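Local coordinates for serine-pyruvate aminotransferase (AgxT) (Sulfolobus solfataricus, PDB 3ZRP), which probably catalyses the transfer of an amino group from serine to pyruvate, using pyridoxal 5'-phosphate as its cofactor, at residues 52-57 with 199-204; 160-165 with 181-186. All coordinates share one frame; numbering follows the deposited sequence.

Contact 1 of 2, residues 52-57 with 199-204; sequences KNYQPL and LLLLSP
Gln-55 and Leu-202, and then Leu-57 and Leu-200, form the two hydrogen-bonded pairs of an antiparallel strand pairing, with Pro-56 and Leu-201 as the non-hydrogen-bonded pair between them. Each hydrogen-bonded pair exchanges two backbone bonds; Gln-55 N reaches Leu-202 O at 2.8 Å. Proline suits the middle position, where no N-H is needed for the pairing, and its CA gives a CA-H...O contact to Leu-200 O at 3.3 Å. The Gln-55 side chain turns back on its own strand, where NE2 donates to Pro-56 O.

CH-pi contacts finish the pairing where 52-54 lead into the sheet and 203-204 leave it. Ser-203 CA and Pro-204 CD lie over one face of the Tyr-54 ring, both offset toward its rim, and CD is 4.0 Å from the ring centroid.

Among the apolar contacts, Leu-201 CD1 touches Tyr-54 CB at 3.8 Å, while on the other side of the sheet Leu-57 CD1 meets Leu-202 CD1 at 3.9 Å. Ser-203 OG caps Ala-206 N at the start of helix 204-212 and also bonds to Asp-181. Strand 197-202 runs antiparallel to both its neighbours, 55-60 and 182-186, as in the large domain of fold type I PLP enzymes. Helix 31-48 packs on the face of Pro-56 and Leu-201, and helix 223-234 on that of Gln-55, Leu-57 and Leu-200.

Contact 2 of 2, residues 160-165 with 181-186; sequences IVVDGV and DVYLTA. With PLP (pyridoxal-5'-phosphate), chain C.
Val-162 lies over one face of the Tyr-183 ring, its CB above the ring centre in a CH-pi contact, 3.8 Å from the centroid and only 9° off the normal. Its CG1, anti to the backbone N (chi1 -178°), reaches Tyr-183 CZ at 3.5 Å. Gly-164 CA sits at the edge of the same ring, near its plane; a CB there would run into Tyr-183 CE1. An alanine in place of Tyr-183 would probably leave Val-162 without its aromatic cover and open a gap beside Gly-164. The second flat group is the pyridine ring of PLP: Val-165 packs against one face, with CG1 3.6 Å from PLP C4 and CB and CG2 also against the ring, while Asp-163 OD2 approaches PLP N1 at 2.8 Å.

An aspartate facing the pyridine nitrogen from the end of a central strand is characteristic of fold type I PLP enzymes, to which class-V aminotransferases belong. Here that strand, 157-163, runs parallel to strand 182-186. Asp-163 is steadied by an Asx turn, in which OD1 accepts from Val-165 N at 2.9 Å.

Backbone bonds alternate between the strands. Val-162 N donates to Val-182 O, and Val-162 O in turn accepts from Leu-184 N. Beyond the strand end, Gly-164 N bonds to Leu-184 O. At the opposite end Ile-160 O accepts from both Asp-181 N and Val-182 N, and Ile-160 N donates to the anti lone pair of Asp-181 OD2 at 2.9 Å. OD2 also makes a salt bridge with Arg-154, and OD1 bonds to Ser-203 OG. On the side away from Tyr-183, Trp-92 of helix 87-96 packs against Asp-163 and Leu-184.

Overall arrangement
Both contacts belong to the seven-stranded mixed sheet of the class-V aminotransferase fold, and their centres lie about 11 Å apart. Along the chain the order is 52-57, 160-165, 181-186 and 199-204, so contact 2 falls wholly between the two halves of contact 1. Across the sheet the order is strand 55-60, 197-202, 182-186, 157-163: contact 1 pairs one of the two outermost strands within the chain with its antiparallel neighbour, and contact 2 is a parallel pairing deeper inside. Consecutive strands 182-186 and 197-202 are sheet neighbours that join the two, with Leu-199 O bonded to Thr-185 N. Gln-188 and Lys-189 of the PLP pocket lie on the connection between those strands, which thus links the sheet to the cofactor.

Contact 1 of 2, residues 52-57 with 199-204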
loop_
_atom_site.group_PDB
_atom_site.type_symbol
_atom_site.label_atom_id
_atom_site.label_comp_id
_atom_site.label_asym_id
_atom_site.label_seq_id
_atom_site.Cartn_x
_atom_site.Cartn_y
_atom_site.Cartn_z
ATOM N N LYS A 52 13.042 20.669 10.992
ATOM C CA LYS A 52 13.825 19.512 10.553
ATOM C C LYS A 52 14.220 18.570 11.695
ATOM O O LYS A 52 14.825 17.527 11.457
ATOM C CB LYS A 52 15.067 19.957 9.771
ATOM C CG LYS A 52 16.224 20.467 10.628
ATOM C CD LYS A 52 17.177 21.360 9.812
ATOM C CE LYS A 52 18.643 20.948 9.968
ATOM N NZ LYS A 52 19.104 20.907 11.387
ATOM N N ASN A 53 13.878 18.953 12.924
ATOM C CA ASN A 53 14.063 18.092 14.093
ATOM C C ASN A 53 13.090 16.913 14.111
ATOM O O ASN A 53 13.339 15.896 14.765
ATOM C CB ASN A 53 13.875 18.904 15.375
ATOM C CG ASN A 53 15.152 19.559 15.836
ATOM O OD1 ASN A 53 15.644 20.514 15.221
ATOM N ND2 ASN A 53 15.696 19.056 16.931
ATOM N N TYR A 54 11.972 17.080 13.416
ATOM C CA TYR A 54 10.931 16.050 13.351
ATOM C C TYR A 54 11.108 15.216 12.090
ATOM O O TYR A 54 11.376 15.761 11.018
ATOM C CB TYR A 54 9.558 16.708 13.409
ATOM C CG TYR A 54 9.174 17.115 14.814
ATOM C CD1 TYR A 54 9.978 18.004 15.554
ATOM C CD2 TYR A 54 8.016 16.618 15.412
ATOM C CE1 TYR A 54 9.636 18.371 16.856
ATOM C CE2 TYR A 54 7.664 16.993 16.716
ATOM C CZ TYR A 54 8.483 17.866 17.422
ATOM O OH TYR A 54 8.139 18.234 18.703
ATOM N N GLN A 55 10.968 13.900 12.227
ATOM C CA GLN A 55 11.257 12.970 11.142
ATOM C C GLN A 55 9.978 12.520 10.407
ATOM O O GLN A 55 9.137 11.844 10.996
ATOM C CB GLN A 55 11.999 11.742 11.677
ATOM C CG GLN A 55 12.275 10.657 10.628
ATOM C CD GLN A 55 13.210 11.136 9.530
ATOM O OE1 GLN A 55 14.387 11.346 9.765
ATOM N NE2 GLN A 55 12.684 11.286 8.319
ATOM N N PRO A 56 9.840 12.892 9.123
ATOM C CA PRO A 56 8.689 12.379 8.346
ATOM C C PRO A 56 8.940 10.959 7.816
ATOM O O PRO A 56 10.079 10.588 7.521
ATOM C CB PRO A 56 8.589 13.371 7.189
ATOM C CG PRO A 56 10.067 13.816 6.991
ATOM C CD PRO A 56 10.619 13.895 8.373
ATOM N N LEU A 57 7.871 10.153 7.696
ATOM C CA LEU A 57 7.956 8.875 6.992
ATOM C C LEU A 57 6.702 8.698 6.131
ATOM O O LEU A 57 5.594 9.087 6.535
ATOM C CB LEU A 57 8.068 7.675 7.953
ATOM C CG LEU A 57 9.286 7.544 8.879
ATOM C CD1 LEU A 57 8.944 8.087 10.253
ATOM C CD2 LEU A 57 9.828 6.124 8.983
ATOM N N LEU A 199 1.083 8.446 6.171
ATOM C CA LEU A 199 2.121 9.468 6.387
ATOM C C LEU A 199 2.294 9.764 7.865
ATOM O O LEU A 199 1.324 9.936 8.583
ATOM C CB LEU A 199 1.774 10.767 5.650
ATOM C CG LEU A 199 1.861 10.819 4.126
ATOM C CD1 LEU A 199 0.679 10.146 3.543
ATOM C CD2 LEU A 199 1.914 12.271 3.662
ATOM N N LEU A 200 3.542 9.843 8.339
ATOM C CA LEU A 200 3.779 10.007 9.777
ATOM C C LEU A 200 4.846 11.054 10.007
ATOM O O LEU A 200 5.738 11.163 9.211
ATOM C CB LEU A 200 4.219 8.668 10.423
ATOM C CG LEU A 200 3.198 7.501 10.291
ATOM C CD1 LEU A 200 3.612 6.523 9.136
ATOM C CD2 LEU A 200 3.024 6.754 11.576
ATOM N N LEU A 201 4.706 11.807 11.084
ATOM C CA LEU A 201 5.756 12.764 11.541
ATOM C C LEU A 201 6.087 12.436 12.988
ATOM O O LEU A 201 5.213 12.439 13.846
ATOM C CB LEU A 201 5.262 14.196 11.402
ATOM C CG LEU A 201 6.337 15.257 11.755
ATOM C CD1 LEU A 201 7.336 15.361 10.607
ATOM C CD2 LEU A 201 5.696 16.589 12.032
ATOM N N LEU A 202 7.368 12.178 13.246
ATOM C CA LEU A 202 7.818 11.679 14.529
ATOM C C LEU A 202 8.686 12.720 15.241
ATOM O O LEU A 202 9.533 13.369 14.620
ATOM C CB LEU A 202 8.615 10.390 14.366
ATOM C CG LEU A 202 7.855 9.049 14.494
ATOM C CD1 LEU A 202 6.819 8.946 13.431
ATOM C CD2 LEU A 202 8.800 7.876 14.410
ATOM N N SER A 203 8.446 12.861 16.533
ATOM C CA SER A 203 9.254 13.724 17.389
ATOM C C SER A 203 10.638 13.113 17.616
ATOM O O SER A 203 10.841 11.897 17.405
ATOM C CB SER A 203 8.556 13.907 18.727
ATOM O OG SER A 203 8.610 12.703 19.459
ATOM N N PRO A 204 11.601 13.941 18.072
ATOM C CA PRO A 204 12.881 13.376 18.506
ATOM C C PRO A 204 12.737 12.210 19.498
ATOM O O PRO A 204 13.461 11.218 19.385
ATOM C CB PRO A 204 13.578 14.586 19.170
ATOM C CG PRO A 204 13.091 15.746 18.363
ATOM C CD PRO A 204 11.628 15.426 18.053
#

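Contact 2 of 2, residues 160-165 with 181-186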
loop_
_atom_site.group_PDB
_atom_site.type_symbol
_atom_site.label_atom_id
_atom_site.label_comp_id
_atom_site.label_asym_id
_atom_site.label_seq_id
_atom_site.Cartn_x
_atom_site.Cartn_y
_atom_site.Cartn_z
ATOM N N ILE A 160 2.496 10.828 22.883
ATOM C CA ILE A 160 1.165 11.228 22.390
ATOM C C ILE A 160 1.117 11.094 20.862
ATOM O O ILE A 160 1.989 11.608 20.162
ATOM C CB ILE A 160 0.818 12.682 22.833
ATOM C CG1 ILE A 160 0.817 12.789 24.377
ATOM C CG2 ILE A 160 -0.576 13.111 22.359
ATOM C CD1 ILE A 160 0.795 14.241 24.848
ATOM N N VAL A 161 0.113 10.359 20.389
ATOM C CA VAL A 161 -0.103 10.153 18.966
ATOM C C VAL A 161 -1.459 10.733 18.571
ATOM O O VAL A 161 -2.449 10.626 19.326
ATOM C CB VAL A 161 0.056 8.650 18.539
ATOM C CG1 VAL A 161 1.364 8.060 19.094
ATOM C CG2 VAL A 161 -1.144 7.796 18.960
ATOM N N VAL A 162 -1.504 11.358 17.399
ATOM C CA VAL A 162 -2.759 11.955 16.909
ATOM C C VAL A 162 -3.048 11.435 15.519
ATOM O O VAL A 162 -2.209 11.539 14.633
ATOM C CB VAL A 162 -2.690 13.498 16.839
ATOM C CG1 VAL A 162 -4.022 14.088 16.365
ATOM C CG2 VAL A 162 -2.256 14.113 18.221
ATOM N N ASP A 163 -4.223 10.825 15.354
ATOM C CA ASP A 163 -4.721 10.455 14.048
ATOM C C ASP A 163 -5.317 11.708 13.394
ATOM O O ASP A 163 -6.417 12.143 13.766
ATOM C CB ASP A 163 -5.773 9.352 14.228
ATOM C CG ASP A 163 -6.639 9.110 12.976
ATOM O OD1 ASP A 163 -6.400 9.639 11.877
ATOM O OD2 ASP A 163 -7.624 8.375 13.124
ATOM N N GLY A 164 -4.553 12.299 12.462
ATOM C CA GLY A 164 -5.001 13.416 11.628
ATOM C C GLY A 164 -5.350 13.051 10.193
ATOM O O GLY A 164 -5.228 13.873 9.293
ATOM N N VAL A 165 -5.841 11.825 9.981
ATOM C CA VAL A 165 -6.235 11.396 8.651
ATOM C C VAL A 165 -7.262 12.364 7.994
ATOM O O VAL A 165 -7.124 12.688 6.806
ATOM C CB VAL A 165 -6.764 9.940 8.660
ATOM C CG1 VAL A 165 -7.302 9.526 7.286
ATOM C CG2 VAL A 165 -5.640 8.958 9.048
ATOM N N ASP A 181 4.140 13.391 19.530
ATOM C CA ASP A 181 5.203 12.441 19.203
ATOM C C ASP A 181 5.037 11.725 17.877
ATOM O O ASP A 181 6.039 11.421 17.212
ATOM C CB ASP A 181 5.400 11.474 20.356
ATOM C CG ASP A 181 5.839 12.200 21.604
ATOM O OD1 ASP A 181 6.953 12.775 21.567
ATOM O OD2 ASP A 181 5.043 12.249 22.564
ATOM N N VAL A 182 3.779 11.426 17.526
ATOM C CA VAL A 182 3.410 10.935 16.188
ATOM C C VAL A 182 2.156 11.656 15.726
ATOM O O VAL A 182 1.120 11.586 16.364
ATOM C CB VAL A 182 3.077 9.405 16.157
ATOM C CG1 VAL A 182 2.756 8.970 14.706
ATOM C CG2 VAL A 182 4.234 8.545 16.731
ATOM N N TYR A 183 2.243 12.349 14.600
ATOM C CA TYR A 183 1.068 12.953 13.984
ATOM C C TYR A 183 0.964 12.221 12.651
ATOM O O TYR A 183 1.962 12.113 11.941
ATOM C CB TYR A 183 1.260 14.486 13.795
ATOM C CG TYR A 183 0.017 15.271 14.132
ATOM C CD1 TYR A 183 -1.162 15.088 13.397
ATOM C CD2 TYR A 183 -0.002 16.173 15.213
ATOM C CE1 TYR A 183 -2.329 15.783 13.709
ATOM C CE2 TYR A 183 -1.161 16.896 15.531
ATOM C CZ TYR A 183 -2.332 16.678 14.780
ATOM O OH TYR A 183 -3.503 17.339 15.069
ATOM N N LEU A 184 -0.189 11.648 12.332
ATOM C CA LEU A 184 -0.244 10.833 11.135
ATOM C C LEU A 184 -1.451 11.218 10.274
ATOM O O LEU A 184 -2.433 11.816 10.768
ATOM C CB LEU A 184 -0.234 9.326 11.483
ATOM C CG LEU A 184 -1.431 8.808 12.291
ATOM C CD1 LEU A 184 -2.621 8.468 11.371
ATOM C CD2 LEU A 184 -1.057 7.588 13.158
ATOM N N THR A 185 -1.342 10.918 8.983
ATOM C CA THR A 185 -2.422 11.164 8.049
ATOM C C THR A 185 -2.365 10.138 6.889
ATOM O O THR A 185 -1.621 9.131 6.960
ATOM C CB THR A 185 -2.463 12.669 7.592
ATOM O OG1 THR A 185 -3.674 12.912 6.887
ATOM C CG2 THR A 185 -1.282 13.053 6.693
ATOM N N ALA A 186 -3.177 10.359 5.864
ATOM C CA ALA A 186 -3.185 9.504 4.667
ATOM C C ALA A 186 -3.082 10.386 3.436
ATOM O O ALA A 186 -3.287 11.594 3.532
ATOM C CB ALA A 186 -4.485 8.666 4.616
HETATM N N1 PLP C . -8.763 7.632 10.700
HETATM C C2 PLP C . -9.717 8.500 10.220
HETATM C C2A PLP C . -10.117 9.679 11.069
HETATM C C3 PLP C . -10.297 8.302 8.947
HETATM O O3 PLP C . -11.116 9.108 8.516
HETATM C C4 PLP C . -9.905 7.217 8.154
HETATM C C4A PLP C . -10.526 7.052 6.762
HETATM C C5 PLP C . -8.943 6.335 8.693
HETATM C C6 PLP C . -8.354 6.560 9.954
HETATM C C5A PLP C . -8.449 5.126 7.955
HETATM O O4P PLP C . -7.673 5.431 6.793
HETATM P P PLP C . -7.453 4.406 5.604
HETATM O O1P PLP C . -6.599 5.204 4.671
HETATM O O2P PLP C . -8.842 4.170 5.111
HETATM O O3P PLP C . -6.801 3.240 6.260
HETATM O O HOH W 1 -5.977 14.898 5.671
#